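HIT domain-containing protein (Sulfolobus tokodaii, PDB 2EO4) probably binds and hydrolyses nucleotide substrates as a zinc-binding histidine triad (HIT) protein, possibly with adenylylsulfatase activity. Local coordinates at residues Cys1-Ser5 against Ile92-His96; Tyr14-Glu18 against Ile132-Ile136; Lys28-Gly34 against Tyr124-Leu128; Ile69-Lys74 against Ile99-Trp103. All coordinates share one frame; numbering follows the deposited sequence.

Interaction 1: residues Cys1-Ser5 against Ile92-His96; sequences CTFCS and IFHLH. With ZN (zinc ion), chain B; PO4 (phosphate ion), chain C.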
loop_
_atom_site.group_PDB
_atom_site.type_symbol
_atom_site.label_atom_id
_atom_site.label_comp_id
_atom_site.label_asym_id
_atom_site.label_seq_id
_atom_site.Cartn_x
_atom_site.Cartn_y
_atom_site.Cartn_z
ATOM N N CYS A 1 -7.093 10.503 -19.061
ATOM C CA CYS A 1 -6.725 9.583 -17.942
ATOM C C CYS A 1 -7.406 8.231 -18.126
ATOM O O CYS A 1 -8.622 8.154 -18.288
ATOM C CB CYS A 1 -7.143 10.188 -16.603
ATOM S SG CYS A 1 -6.869 9.075 -15.194
ATOM N N THR A 2 -6.618 7.164 -18.094
ATOM C CA THR A 2 -7.163 5.829 -18.275
ATOM C C THR A 2 -8.236 5.474 -17.243
ATOM O O THR A 2 -9.277 4.922 -17.598
ATOM C CB THR A 2 -6.034 4.770 -18.248
ATOM O OG1 THR A 2 -5.203 4.939 -19.406
ATOM C CG2 THR A 2 -6.608 3.362 -18.249
ATOM N N PHE A 3 -8.004 5.796 -15.973
ATOM C CA PHE A 3 -9.003 5.461 -14.960
ATOM C C PHE A 3 -10.237 6.353 -14.985
ATOM O O PHE A 3 -11.357 5.865 -14.810
ATOM C CB PHE A 3 -8.374 5.428 -13.564
ATOM C CG PHE A 3 -7.521 4.210 -13.329
ATOM C CD1 PHE A 3 -8.005 2.945 -13.654
ATOM C CD2 PHE A 3 -6.228 4.326 -12.830
ATOM C CE1 PHE A 3 -7.208 1.810 -13.493
ATOM C CE2 PHE A 3 -5.421 3.198 -12.664
ATOM C CZ PHE A 3 -5.909 1.942 -12.996
ATOM N N CYS A 4 -10.052 7.651 -15.202
ATOM C CA CYS A 4 -11.210 8.536 -15.283
ATOM C C CYS A 4 -12.058 8.071 -16.469
ATOM O O CYS A 4 -13.290 8.091 -16.416
ATOM C CB CYS A 4 -10.776 9.994 -15.485
ATOM S SG CYS A 4 -10.207 10.835 -13.980
ATOM N N SER A 5 -11.390 7.632 -17.536
ATOM C CA SER A 5 -12.088 7.153 -18.727
ATOM C C SER A 5 -12.905 5.901 -18.431
ATOM O O SER A 5 -14.036 5.761 -18.894
ATOM C CB SER A 5 -11.095 6.858 -19.857
ATOM O OG SER A 5 -10.482 8.046 -20.328
ATOM N N ILE A 92 0.412 5.187 -14.598
ATOM C CA ILE A 92 -0.934 5.744 -14.725
ATOM C C ILE A 92 -1.035 6.738 -13.576
ATOM O O ILE A 92 -1.031 6.357 -12.402
ATOM C CB ILE A 92 -2.048 4.683 -14.586
ATOM C CG1 ILE A 92 -1.898 3.615 -15.673
ATOM C CG2 ILE A 92 -3.413 5.357 -14.723
ATOM C CD1 ILE A 92 -2.969 2.532 -15.630
ATOM N N PHE A 93 -1.116 8.018 -13.917
ATOM C CA PHE A 93 -1.150 9.054 -12.901
ATOM C C PHE A 93 -2.515 9.437 -12.356
ATOM O O PHE A 93 -2.947 10.591 -12.419
ATOM C CB PHE A 93 -0.362 10.255 -13.424
ATOM C CG PHE A 93 1.076 9.920 -13.693
ATOM C CD1 PHE A 93 2.004 9.905 -12.656
ATOM C CD2 PHE A 93 1.481 9.492 -14.955
ATOM C CE1 PHE A 93 3.305 9.462 -12.865
ATOM C CE2 PHE A 93 2.782 9.044 -15.174
ATOM C CZ PHE A 93 3.695 9.028 -14.126
ATOM N N HIS A 94 -3.176 8.420 -11.816
ATOM C CA HIS A 94 -4.480 8.509 -11.172
ATOM C C HIS A 94 -4.284 7.505 -10.042
ATOM O O HIS A 94 -4.103 6.314 -10.298
ATOM C CB HIS A 94 -5.598 8.020 -12.097
ATOM C CG HIS A 94 -6.958 8.031 -11.463
ATOM N ND1 HIS A 94 -7.990 8.822 -11.922
ATOM C CD2 HIS A 94 -7.455 7.349 -10.402
ATOM C CE1 HIS A 94 -9.062 8.627 -11.176
ATOM N NE2 HIS A 94 -8.765 7.738 -10.244
ATOM N N LEU A 95 -4.292 7.994 -8.807
ATOM C CA LEU A 95 -4.083 7.150 -7.636
ATOM C C LEU A 95 -4.813 5.817 -7.684
ATOM O O LEU A 95 -6.034 5.767 -7.808
ATOM C CB LEU A 95 -4.502 7.911 -6.370
ATOM C CG LEU A 95 -4.572 7.153 -5.036
ATOM C CD1 LEU A 95 -3.263 6.442 -4.733
ATOM C CD2 LEU A 95 -4.907 8.149 -3.935
ATOM N N HIS A 96 -4.048 4.735 -7.588
ATOM C CA HIS A 96 -4.631 3.406 -7.576
ATOM C C HIS A 96 -3.767 2.472 -6.761
ATOM O O HIS A 96 -2.540 2.603 -6.732
ATOM C CB HIS A 96 -4.809 2.847 -8.991
ATOM C CG HIS A 96 -3.543 2.761 -9.786
ATOM N ND1 HIS A 96 -2.863 3.875 -10.229
ATOM C CD2 HIS A 96 -2.873 1.691 -10.276
ATOM C CE1 HIS A 96 -1.832 3.495 -10.964
ATOM N NE2 HIS A 96 -1.817 2.175 -11.009
HETATM ZN ZN ZN B . -8.017 10.151 -13.544
HETATM P P PO4 C . 1.300 1.848 -11.871
HETATM O O1 PO4 C . 0.114 1.034 -12.227
HETATM O O2 PO4 C . 1.520 1.802 -10.404
HETATM O O3 PO4 C . 2.498 1.296 -12.571
HETATM O O4 PO4 C . 1.082 3.258 -12.296
#

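Interaction 2: residues Tyr14-Glu18 against Ile132-Ile136; sequences YFVYE and IRESI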
loop_
_atom_site.group_PDB
_atom_site.type_symbol
_atom_site.label_atom_id
_atom_site.label_comp_id
_atom_site.label_asym_id
_atom_site.label_seq_id
_atom_site.Cartn_x
_atom_site.Cartn_y
_atom_site.Cartn_z
ATOM N N TYR A 14 -13.417 -3.832 -16.465
ATOM C CA TYR A 14 -14.306 -4.728 -15.731
ATOM C C TYR A 14 -14.351 -4.397 -14.241
ATOM O O TYR A 14 -13.405 -4.673 -13.507
ATOM C CB TYR A 14 -13.873 -6.188 -15.912
ATOM C CG TYR A 14 -14.161 -6.740 -17.289
ATOM C CD1 TYR A 14 -13.398 -6.356 -18.393
ATOM C CD2 TYR A 14 -15.216 -7.628 -17.495
ATOM C CE1 TYR A 14 -13.682 -6.843 -19.670
ATOM C CE2 TYR A 14 -15.510 -8.121 -18.765
ATOM C CZ TYR A 14 -14.739 -7.724 -19.846
ATOM O OH TYR A 14 -15.028 -8.202 -21.105
ATOM N N PHE A 15 -15.462 -3.811 -13.802
ATOM C CA PHE A 15 -15.635 -3.448 -12.396
ATOM C C PHE A 15 -15.960 -4.652 -11.521
ATOM O O PHE A 15 -16.780 -5.492 -11.896
ATOM C CB PHE A 15 -16.783 -2.440 -12.228
ATOM C CG PHE A 15 -16.494 -1.076 -12.774
ATOM C CD1 PHE A 15 -16.407 -0.861 -14.145
ATOM C CD2 PHE A 15 -16.326 0.005 -11.912
ATOM C CE1 PHE A 15 -16.160 0.411 -14.650
ATOM C CE2 PHE A 15 -16.077 1.281 -12.407
ATOM C CZ PHE A 15 -15.995 1.486 -13.779
ATOM N N VAL A 16 -15.326 -4.732 -10.354
ATOM C CA VAL A 16 -15.614 -5.807 -9.411
ATOM C C VAL A 16 -16.175 -5.173 -8.139
ATOM O O VAL A 16 -16.693 -5.863 -7.259
ATOM C CB VAL A 16 -14.364 -6.665 -9.069
ATOM C CG1 VAL A 16 -13.869 -7.379 -10.327
ATOM C CG2 VAL A 16 -13.270 -5.801 -8.462
ATOM N N TYR A 17 -16.065 -3.850 -8.057
ATOM C CA TYR A 17 -16.586 -3.089 -6.925
ATOM C C TYR A 17 -16.810 -1.642 -7.328
ATOM O O TYR A 17 -16.026 -1.062 -8.081
ATOM C CB TYR A 17 -15.623 -3.102 -5.729
ATOM C CG TYR A 17 -16.117 -2.245 -4.575
ATOM C CD1 TYR A 17 -17.009 -2.756 -3.637
ATOM C CD2 TYR A 17 -15.737 -0.905 -4.460
ATOM C CE1 TYR A 17 -17.516 -1.959 -2.611
ATOM C CE2 TYR A 17 -16.240 -0.094 -3.437
ATOM C CZ TYR A 17 -17.129 -0.631 -2.518
ATOM O OH TYR A 17 -17.634 0.156 -1.506
ATOM N N GLU A 18 -17.882 -1.052 -6.821
ATOM C CA GLU A 18 -18.152 0.341 -7.124
ATOM C C GLU A 18 -19.171 0.942 -6.176
ATOM O O GLU A 18 -20.148 0.292 -5.802
ATOM C CB GLU A 18 -18.639 0.501 -8.574
ATOM C CG GLU A 18 -18.967 1.947 -8.963
ATOM C CD GLU A 18 -19.352 2.111 -10.430
ATOM O OE1 GLU A 18 -19.815 1.130 -11.049
ATOM O OE2 GLU A 18 -19.208 3.233 -10.960
ATOM N N ILE A 132 -15.438 -12.693 -8.283
ATOM C CA ILE A 132 -15.019 -11.714 -7.287
ATOM C C ILE A 132 -16.234 -10.956 -6.756
ATOM O O ILE A 132 -16.348 -10.724 -5.552
ATOM C CB ILE A 132 -13.984 -10.716 -7.866
ATOM C CG1 ILE A 132 -12.686 -11.460 -8.192
ATOM C CG2 ILE A 132 -13.718 -9.595 -6.856
ATOM C CD1 ILE A 132 -11.651 -10.622 -8.952
ATOM N N ARG A 133 -17.146 -10.576 -7.644
ATOM C CA ARG A 133 -18.346 -9.867 -7.216
ATOM C C ARG A 133 -19.124 -10.747 -6.242
ATOM O O ARG A 133 -19.584 -10.282 -5.200
ATOM C CB ARG A 133 -19.226 -9.513 -8.418
ATOM C CG ARG A 133 -18.789 -8.252 -9.161
ATOM C CD ARG A 133 -19.666 -7.998 -10.379
ATOM N NE ARG A 133 -19.468 -6.665 -10.940
ATOM C CZ ARG A 133 -20.128 -6.195 -11.994
ATOM N NH1 ARG A 133 -21.028 -6.957 -12.603
ATOM N NH2 ARG A 133 -19.904 -4.962 -12.432
ATOM N N GLU A 134 -19.258 -12.022 -6.585
ATOM C CA GLU A 134 -19.973 -12.973 -5.736
ATOM C C GLU A 134 -19.352 -13.067 -4.341
ATOM O O GLU A 134 -20.072 -13.146 -3.341
ATOM C CB GLU A 134 -19.990 -14.354 -6.402
ATOM C CG GLU A 134 -20.613 -15.463 -5.556
ATOM C CD GLU A 134 -20.805 -16.759 -6.331
ATOM O OE1 GLU A 134 -19.900 -17.133 -7.104
ATOM O OE2 GLU A 134 -21.858 -17.411 -6.153
ATOM N N SER A 135 -18.022 -13.048 -4.267
ATOM C CA SER A 135 -17.339 -13.127 -2.975
ATOM C C SER A 135 -17.532 -11.854 -2.160
ATOM O O SER A 135 -17.708 -11.904 -0.943
ATOM C CB SER A 135 -15.838 -13.383 -3.160
ATOM O OG SER A 135 -15.585 -14.721 -3.547
ATOM N N ILE A 136 -17.489 -10.711 -2.832
ATOM C CA ILE A 136 -17.669 -9.441 -2.147
ATOM C C ILE A 136 -19.097 -9.320 -1.611
ATOM O O ILE A 136 -19.304 -8.860 -0.490
ATOM C CB ILE A 136 -17.336 -8.252 -3.090
ATOM C CG1 ILE A 136 -15.832 -8.263 -3.400
ATOM C CG2 ILE A 136 -17.757 -6.935 -2.450
ATOM C CD1 ILE A 136 -15.354 -7.125 -4.305
#

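Interaction 3: residues Lys28-Gly34 against Tyr124-Leu128; sequences KYPVSLG and YYELL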
loop_
_atom_site.group_PDB
_atom_site.type_symbol
_atom_site.label_atom_id
_atom_site.label_comp_id
_atom_site.label_asym_id
_atom_site.label_seq_id
_atom_site.Cartn_x
_atom_site.Cartn_y
_atom_site.Cartn_z
ATOM N N LYS A 28 -6.004 -4.778 -16.784
ATOM C CA LYS A 28 -6.069 -5.295 -18.150
ATOM C C LYS A 28 -4.883 -6.194 -18.511
ATOM O O LYS A 28 -5.023 -7.111 -19.317
ATOM C CB LYS A 28 -6.165 -4.141 -19.155
ATOM C CG LYS A 28 -6.254 -4.598 -20.613
ATOM C CD LYS A 28 -6.439 -3.420 -21.567
ATOM C CE LYS A 28 -6.469 -3.892 -23.016
ATOM N NZ LYS A 28 -6.701 -2.781 -23.983
ATOM N N TYR A 29 -3.721 -5.931 -17.919
ATOM C CA TYR A 29 -2.517 -6.726 -18.181
ATOM C C TYR A 29 -2.039 -7.247 -16.823
ATOM O O TYR A 29 -0.956 -6.894 -16.353
ATOM C CB TYR A 29 -1.438 -5.838 -18.809
ATOM C CG TYR A 29 -1.895 -5.075 -20.040
ATOM C CD1 TYR A 29 -1.859 -5.660 -21.304
ATOM C CD2 TYR A 29 -2.356 -3.763 -19.934
ATOM C CE1 TYR A 29 -2.269 -4.953 -22.436
ATOM C CE2 TYR A 29 -2.767 -3.049 -21.057
ATOM C CZ TYR A 29 -2.719 -3.649 -22.303
ATOM O OH TYR A 29 -3.105 -2.932 -23.416
ATOM N N PRO A 30 -2.839 -8.117 -16.190
ATOM C CA PRO A 30 -2.550 -8.700 -14.873
ATOM C C PRO A 30 -1.222 -9.406 -14.652
ATOM O O PRO A 30 -0.779 -10.205 -15.474
ATOM C CB PRO A 30 -3.734 -9.639 -14.651
ATOM C CG PRO A 30 -4.032 -10.112 -16.023
ATOM C CD PRO A 30 -3.959 -8.831 -16.829
ATOM N N VAL A 31 -0.602 -9.099 -13.516
ATOM C CA VAL A 31 0.658 -9.717 -13.121
ATOM C C VAL A 31 0.343 -11.142 -12.681
ATOM O O VAL A 31 1.130 -12.066 -12.892
ATOM C CB VAL A 31 1.302 -8.951 -11.945
ATOM C CG1 VAL A 31 2.400 -9.787 -11.304
ATOM C CG2 VAL A 31 1.865 -7.631 -12.443
ATOM N N SER A 32 -0.816 -11.306 -12.053
ATOM C CA SER A 32 -1.261 -12.613 -11.589
ATOM C C SER A 32 -2.777 -12.670 -11.710
ATOM O O SER A 32 -3.442 -11.642 -11.864
ATOM C CB SER A 32 -0.839 -12.848 -10.134
ATOM O OG SER A 32 -1.581 -12.033 -9.244
ATOM N N LEU A 33 -3.323 -13.877 -11.642
ATOM C CA LEU A 33 -4.758 -14.071 -11.760
ATOM C C LEU A 33 -5.541 -13.307 -10.691
ATOM O O LEU A 33 -5.327 -13.502 -9.495
ATOM C CB LEU A 33 -5.078 -15.567 -11.671
ATOM C CG LEU A 33 -6.544 -15.954 -11.853
ATOM C CD1 LEU A 33 -6.698 -16.830 -13.094
ATOM C CD2 LEU A 33 -7.022 -16.689 -10.615
ATOM N N GLY A 34 -6.444 -12.434 -11.130
ATOM C CA GLY A 34 -7.242 -11.665 -10.189
ATOM C C GLY A 34 -6.675 -10.294 -9.846
ATOM O O GLY A 34 -7.260 -9.571 -9.041
ATOM N N TYR A 124 -11.480 -14.605 -19.427
ATOM C CA TYR A 124 -10.804 -14.361 -18.154
ATOM C C TYR A 124 -11.468 -13.237 -17.364
ATOM O O TYR A 124 -11.778 -13.389 -16.182
ATOM C CB TYR A 124 -9.337 -13.993 -18.398
ATOM C CG TYR A 124 -8.655 -13.340 -17.210
ATOM C CD1 TYR A 124 -8.085 -14.105 -16.195
ATOM C CD2 TYR A 124 -8.602 -11.950 -17.096
ATOM C CE1 TYR A 124 -7.476 -13.504 -15.091
ATOM C CE2 TYR A 124 -7.999 -11.335 -15.994
ATOM C CZ TYR A 124 -7.438 -12.120 -14.999
ATOM O OH TYR A 124 -6.836 -11.522 -13.915
ATOM N N TYR A 125 -11.675 -12.102 -18.026
ATOM C CA TYR A 125 -12.278 -10.938 -17.383
ATOM C C TYR A 125 -13.713 -11.186 -16.939
ATOM O O TYR A 125 -14.119 -10.757 -15.860
ATOM C CB TYR A 125 -12.234 -9.738 -18.331
ATOM C CG TYR A 125 -10.834 -9.395 -18.788
ATOM C CD1 TYR A 125 -9.972 -8.660 -17.974
ATOM C CD2 TYR A 125 -10.351 -9.860 -20.011
ATOM C CE1 TYR A 125 -8.657 -8.399 -18.369
ATOM C CE2 TYR A 125 -9.043 -9.607 -20.414
ATOM C CZ TYR A 125 -8.202 -8.881 -19.589
ATOM O OH TYR A 125 -6.900 -8.657 -19.978
ATOM N N GLU A 126 -14.479 -11.880 -17.769
ATOM C CA GLU A 126 -15.869 -12.153 -17.436
ATOM C C GLU A 126 -15.982 -13.064 -16.215
ATOM O O GLU A 126 -16.762 -12.793 -15.304
ATOM C CB GLU A 126 -16.581 -12.774 -18.642
ATOM C CG GLU A 126 -16.487 -11.912 -19.892
ATOM C CD GLU A 126 -17.228 -12.503 -21.073
ATOM O OE1 GLU A 126 -17.057 -13.714 -21.333
ATOM O OE2 GLU A 126 -17.970 -11.755 -21.745
ATOM N N LEU A 127 -15.191 -14.130 -16.188
ATOM C CA LEU A 127 -15.226 -15.063 -15.069
ATOM C C LEU A 127 -14.709 -14.452 -13.770
ATOM O O LEU A 127 -15.352 -14.562 -12.725
ATOM C CB LEU A 127 -14.413 -16.316 -15.394
ATOM C CG LEU A 127 -14.357 -17.358 -14.273
ATOM C CD1 LEU A 127 -15.768 -17.801 -13.910
ATOM C CD2 LEU A 127 -13.518 -18.542 -14.718
ATOM N N LEU A 128 -13.544 -13.815 -13.830
ATOM C CA LEU A 128 -12.971 -13.206 -12.635
ATOM C C LEU A 128 -13.892 -12.156 -12.037
ATOM O O LEU A 128 -14.052 -12.085 -10.820
ATOM C CB LEU A 128 -11.607 -12.582 -12.954
ATOM C CG LEU A 128 -10.395 -13.489 -12.730
ATOM C CD1 LEU A 128 -10.290 -13.827 -11.246
ATOM C CD2 LEU A 128 -10.526 -14.755 -13.562
#

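Interaction 4: residues Ile69-Lys74 against Ile99-Trp103; sequences IKDAVK and IIPTW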
loop_
_atom_site.group_PDB
_atom_site.type_symbol
_atom_site.label_atom_id
_atom_site.label_comp_id
_atom_site.label_asym_id
_atom_site.label_seq_id
_atom_site.Cartn_x
_atom_site.Cartn_y
_atom_site.Cartn_z
ATOM N N ILE A 69 -11.273 -10.767 -3.185
ATOM C CA ILE A 69 -10.408 -11.419 -4.159
ATOM C C ILE A 69 -9.745 -12.668 -3.582
ATOM O O ILE A 69 -9.710 -13.710 -4.237
ATOM C CB ILE A 69 -9.309 -10.455 -4.661
ATOM C CG1 ILE A 69 -9.948 -9.315 -5.458
ATOM C CG2 ILE A 69 -8.297 -11.213 -5.529
ATOM C CD1 ILE A 69 -8.982 -8.189 -5.826
ATOM N N LYS A 70 -9.228 -12.569 -2.360
ATOM C CA LYS A 70 -8.559 -13.709 -1.746
ATOM C C LYS A 70 -9.495 -14.910 -1.695
ATOM O O LYS A 70 -9.094 -16.041 -1.975
ATOM C CB LYS A 70 -8.081 -13.372 -0.332
ATOM C CG LYS A 70 -7.316 -14.520 0.316
ATOM C CD LYS A 70 -6.845 -14.202 1.726
ATOM C CE LYS A 70 -6.085 -15.393 2.307
ATOM N NZ LYS A 70 -5.733 -15.205 3.739
ATOM N N ASP A 71 -10.746 -14.654 -1.339
ATOM C CA ASP A 71 -11.742 -15.714 -1.254
ATOM C C ASP A 71 -12.071 -16.274 -2.636
ATOM O O ASP A 71 -12.078 -17.491 -2.837
ATOM C CB ASP A 71 -13.015 -15.173 -0.598
ATOM C CG ASP A 71 -14.103 -16.225 -0.479
ATOM O OD1 ASP A 71 -13.890 -17.223 0.240
ATOM O OD2 ASP A 71 -15.165 -16.048 -1.109
ATOM N N ALA A 72 -12.326 -15.381 -3.586
ATOM C CA ALA A 72 -12.687 -15.765 -4.950
ATOM C C ALA A 72 -11.661 -16.616 -5.692
ATOM O O ALA A 72 -12.021 -17.605 -6.327
ATOM C CB ALA A 72 -13.012 -14.517 -5.769
ATOM N N VAL A 73 -10.387 -16.239 -5.629
ATOM C CA VAL A 73 -9.359 -17.002 -6.327
ATOM C C VAL A 73 -8.593 -17.923 -5.385
ATOM O O VAL A 73 -7.592 -18.518 -5.772
ATOM C CB VAL A 73 -8.350 -16.070 -7.046
ATOM C CG1 VAL A 73 -9.089 -15.156 -8.009
ATOM C CG2 VAL A 73 -7.566 -15.261 -6.028
ATOM N N LYS A 74 -9.077 -18.039 -4.151
ATOM C CA LYS A 74 -8.446 -18.887 -3.141
ATOM C C LYS A 74 -6.948 -18.626 -3.036
ATOM O O LYS A 74 -6.129 -19.544 -3.095
ATOM C CB LYS A 74 -8.699 -20.366 -3.458
ATOM C CG LYS A 74 -10.159 -20.776 -3.329
ATOM C CD LYS A 74 -10.654 -20.581 -1.900
ATOM C CE LYS A 74 -12.140 -20.900 -1.769
ATOM N NZ LYS A 74 -12.979 -19.965 -2.569
ATOM N N ILE A 99 -3.776 -4.843 -6.086
ATOM C CA ILE A 99 -4.029 -5.996 -5.230
ATOM C C ILE A 99 -3.610 -7.139 -6.147
ATOM O O ILE A 99 -4.299 -7.452 -7.121
ATOM C CB ILE A 99 -5.516 -6.175 -4.855
ATOM C CG1 ILE A 99 -6.015 -4.964 -4.065
ATOM C CG2 ILE A 99 -5.674 -7.430 -3.976
ATOM C CD1 ILE A 99 -7.519 -5.024 -3.738
ATOM N N ILE A 100 -2.467 -7.742 -5.838
ATOM C CA ILE A 100 -1.905 -8.822 -6.641
ATOM C C ILE A 100 -1.893 -10.131 -5.851
ATOM O O ILE A 100 -1.114 -10.297 -4.914
ATOM C CB ILE A 100 -0.461 -8.464 -7.067
ATOM C CG1 ILE A 100 -0.472 -7.138 -7.835
ATOM C CG2 ILE A 100 0.129 -9.579 -7.931
ATOM C CD1 ILE A 100 0.918 -6.600 -8.171
ATOM N N PRO A 101 -2.768 -11.078 -6.221
ATOM C CA PRO A 101 -2.850 -12.371 -5.531
ATOM C C PRO A 101 -1.627 -13.264 -5.697
ATOM O O PRO A 101 -0.963 -13.251 -6.734
ATOM C CB PRO A 101 -4.097 -13.015 -6.145
ATOM C CG PRO A 101 -4.931 -11.832 -6.569
ATOM C CD PRO A 101 -3.879 -10.928 -7.176
ATOM N N THR A 102 -1.341 -14.046 -4.663
ATOM C CA THR A 102 -0.223 -14.976 -4.698
ATOM C C THR A 102 -0.682 -16.319 -4.140
ATOM O O THR A 102 -1.685 -16.395 -3.428
ATOM C CB THR A 102 0.981 -14.467 -3.862
ATOM O OG1 THR A 102 0.609 -14.358 -2.483
ATOM C CG2 THR A 102 1.443 -13.107 -4.367
ATOM N N TRP A 103 0.055 -17.371 -4.476
ATOM C CA TRP A 103 -0.258 -18.720 -4.012
ATOM C C TRP A 103 1.043 -19.420 -3.658
ATOM O O TRP A 103 2.087 -19.142 -4.249
ATOM C CB TRP A 103 -0.957 -19.522 -5.114
ATOM C CG TRP A 103 -2.291 -18.981 -5.514
ATOM C CD1 TRP A 103 -3.510 -19.349 -5.017
ATOM C CD2 TRP A 103 -2.541 -17.951 -6.474
ATOM N NE1 TRP A 103 -4.505 -18.611 -5.613
ATOM C CE2 TRP A 103 -3.938 -17.746 -6.511
ATOM C CE3 TRP A 103 -1.721 -17.182 -7.310
ATOM C CZ2 TRP A 103 -4.532 -16.799 -7.350
ATOM C CZ3 TRP A 103 -2.314 -16.239 -8.145
ATOM C CH2 TRP A 103 -3.707 -16.058 -8.156
#

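Interaction 1: residues Cys1-Ser5 against Ile92-His96
The first turn of helix 2-7 lies against the irregular chain of 92-96, with the CA atoms of F3 and H94 6.6 Å apart; metal and rings, not hydrogen bonds, join the two segments. Zinc takes C1 SG and C4 SG, each at 2.3 Å, and H94 ND1 at 2.1 Å; H43 is the fourth ligand. H94 CG lies anti to the backbone N (chi1 177°), which carries the ring to the metal. The C4 sulfur lies at the edge of the H94 imidazole, whereas F3 CB sits over one face, 3.7 Å from the ring centroid and 12° off the normal, a CH-pi contact. H94 NE2 is held by P40 O. The F3 ring turns an edge to the H94 face in an offset edge-to-face pair, planes at 67°. Its CE2 lies over one face of H96, 3.5 Å from H96 CG, while I92 CG2 meets F3 CD2. H96 ND1 donates to H94 O at 2.7 Å, and NE2 donates to O1 of a phosphate, probably from the crystallisation liquor, at 2.6 Å. H94, bound to zinc, and H96, predicted to carry the AMP intermediate, both belong to the histidine triad motif of the HIT family, here beside a Cys2His2 zinc site.

Interaction 2: residues Tyr14-Glu18 against Ile132-Ile136
Apolar contact carries most of this junction: V16 and I132 cross obliquely, V16 CB lying 3.7 Å from I132 CG2, and V16 CG1 comes to 4.1 Å from the same methyl. I132 CG2 stands anti to its backbone nitrogen because chi1 is -66°, which aims that branch at the valine while CG1 takes the other direction. One helical turn later I136 CD1 is more loosely set, 4.3 Å from Y17 CB. The Y17 ring receives I136 CG2 at its edge, near the ring plane, and its hydroxyl is hydrogen-bonded to D19 OD2.

The backbone that receives these side chains is a classic beta bulge, V16 and Y17 both facing A24 of strand 22-26. The chain turns a corner at V16, on an outermost strand of the five-stranded antiparallel HIT sheet, and helix 122-143 packs there with the CA atoms of V16 and R133 5.4 Å apart.

Polar approach is confined to R133. Its chain runs extended from CG to NE (chi2 177°, chi3 168°), carrying the guanidinium past the valine backbone to the carbonyl of F15, where NE stands 3.1 Å and NH2 3.2 Å from F15 O. That oxygen also accepts a hydrogen bond from Q129 NE2, one turn earlier on the helix. The V16 carbonyl is met by van der Waals contact alone, with I136 CD1 3.5 Å and R133 CG 3.7 Å from V16 O.

Interaction 3: residues Lys28-Gly34 against Tyr124-Leu128
Y125 OH donates to K28 O at 2.5 Å, the shortest polar bond between the loop 28-34 and helix 122-143, and the same hydroxyl is hydrogen-bonded to Q120 N. The carbonyl oxygen lies at the edge of the Y125 ring, near its plane, while the hydroxyl approaches it at a C=O...O angle of 136°.

The neighbouring Y124 uses its hydroxyl the other way round, as acceptor: G34 N donates to Y124 OH at 3.0 Å with an N-H...O angle of 164°. Here Y124 CG lies anti to the backbone nitrogen (chi1 163°), which directs this ring to the far end of the loop. P30 and Y124 slide past each other in opposite directions, P30 CB reaching 3.7 Å from Y124 OH, and L33 CD1 meets the ring edge at CE1, 4.0 Å away. L128 CD1 then packs 3.9 Å from G34 CA. With phenylalanine in place of Y124, the ring contacts could persist, but G34 N would probably lose its acceptor and the P30 side chain its contact with the hydroxyl.

Y124 CD2 lies over the centre of the Y125 ring, 3.6 Å above its plane, so the two phenols pack against each other. One hydroxyl gives to a carbonyl and one takes from an amide, which implies that both ends of this irregular loop, between strands 22-26 and 36-40, are fixed to the helix through main-chain atoms.

Interaction 4: residues Ile69-Lys74 against Ile99-Trp103
A Schellman motif closes helix 52-72 where it packs on strand 97-102 of the antiparallel HIT sheet: K74, with positive phi, is the C-prime residue. The weak bond from K74 N to D71 O belongs to this cap, and K74 NZ folds back to donate to the same D71 O at 2.6 Å.

I69 in the last helical turn and V73 just beyond it face the strand. I69 divides its branches: CD1 lies 3.9 Å from I99 CG2, while CG2 reaches P101 CG at 3.6 Å, about at right angles. CG2, anti to the backbone N, points at P101, while CG1, beside the N, carries CD1 to I99, so one isoleucine covers two alternate strand positions, whose side chains share one face of the strand. V73 CG2 packs 4.1 Å from P101 CB and 3.6 Å from W103 CZ2. Helix 122-143 also reaches this layer, I132 touching I69 and L128 touching V73.

W103, just past the end of the strand, crosses V73 at about a right angle, turning the benzo rim of its indole to the CG2 methyl of V73. Were W103 cut back to alanine, V73 O would probably lose its indole donor and a gap open beside V73 CG2 at the helix end. The bond in question runs from W103 NE1 to V73 O at 3.1 Å with an N-H...O angle of 157°; the oxygen lies 6° out of the indole plane, and NE1 is tilted 34° from the plane of the V73 carbonyl.

Helix 122-143 serves both interaction 2 and interaction 3, whose centres are 12 Å apart, and they touch where Y14 CE1 packs 3.5 Å from Y125 CB. Interaction 4 adjoins both: D71 OD2 lies 2.8 Å from S135 OG, a probable hydrogen bond to interaction 2, and S32 OG lies 2.9 Å from P101 O, another to interaction 3. These three contacts therefore form one continuous cluster. Interaction 1, with the zinc and phosphate, stands apart, its centre about 23 Å from that of interaction 4 and on the opposite side of the chain's centre. Residues 92-96 nevertheless lead directly into strand 97-102, so the predicted active-site segment continues into the strand packed in interaction 4.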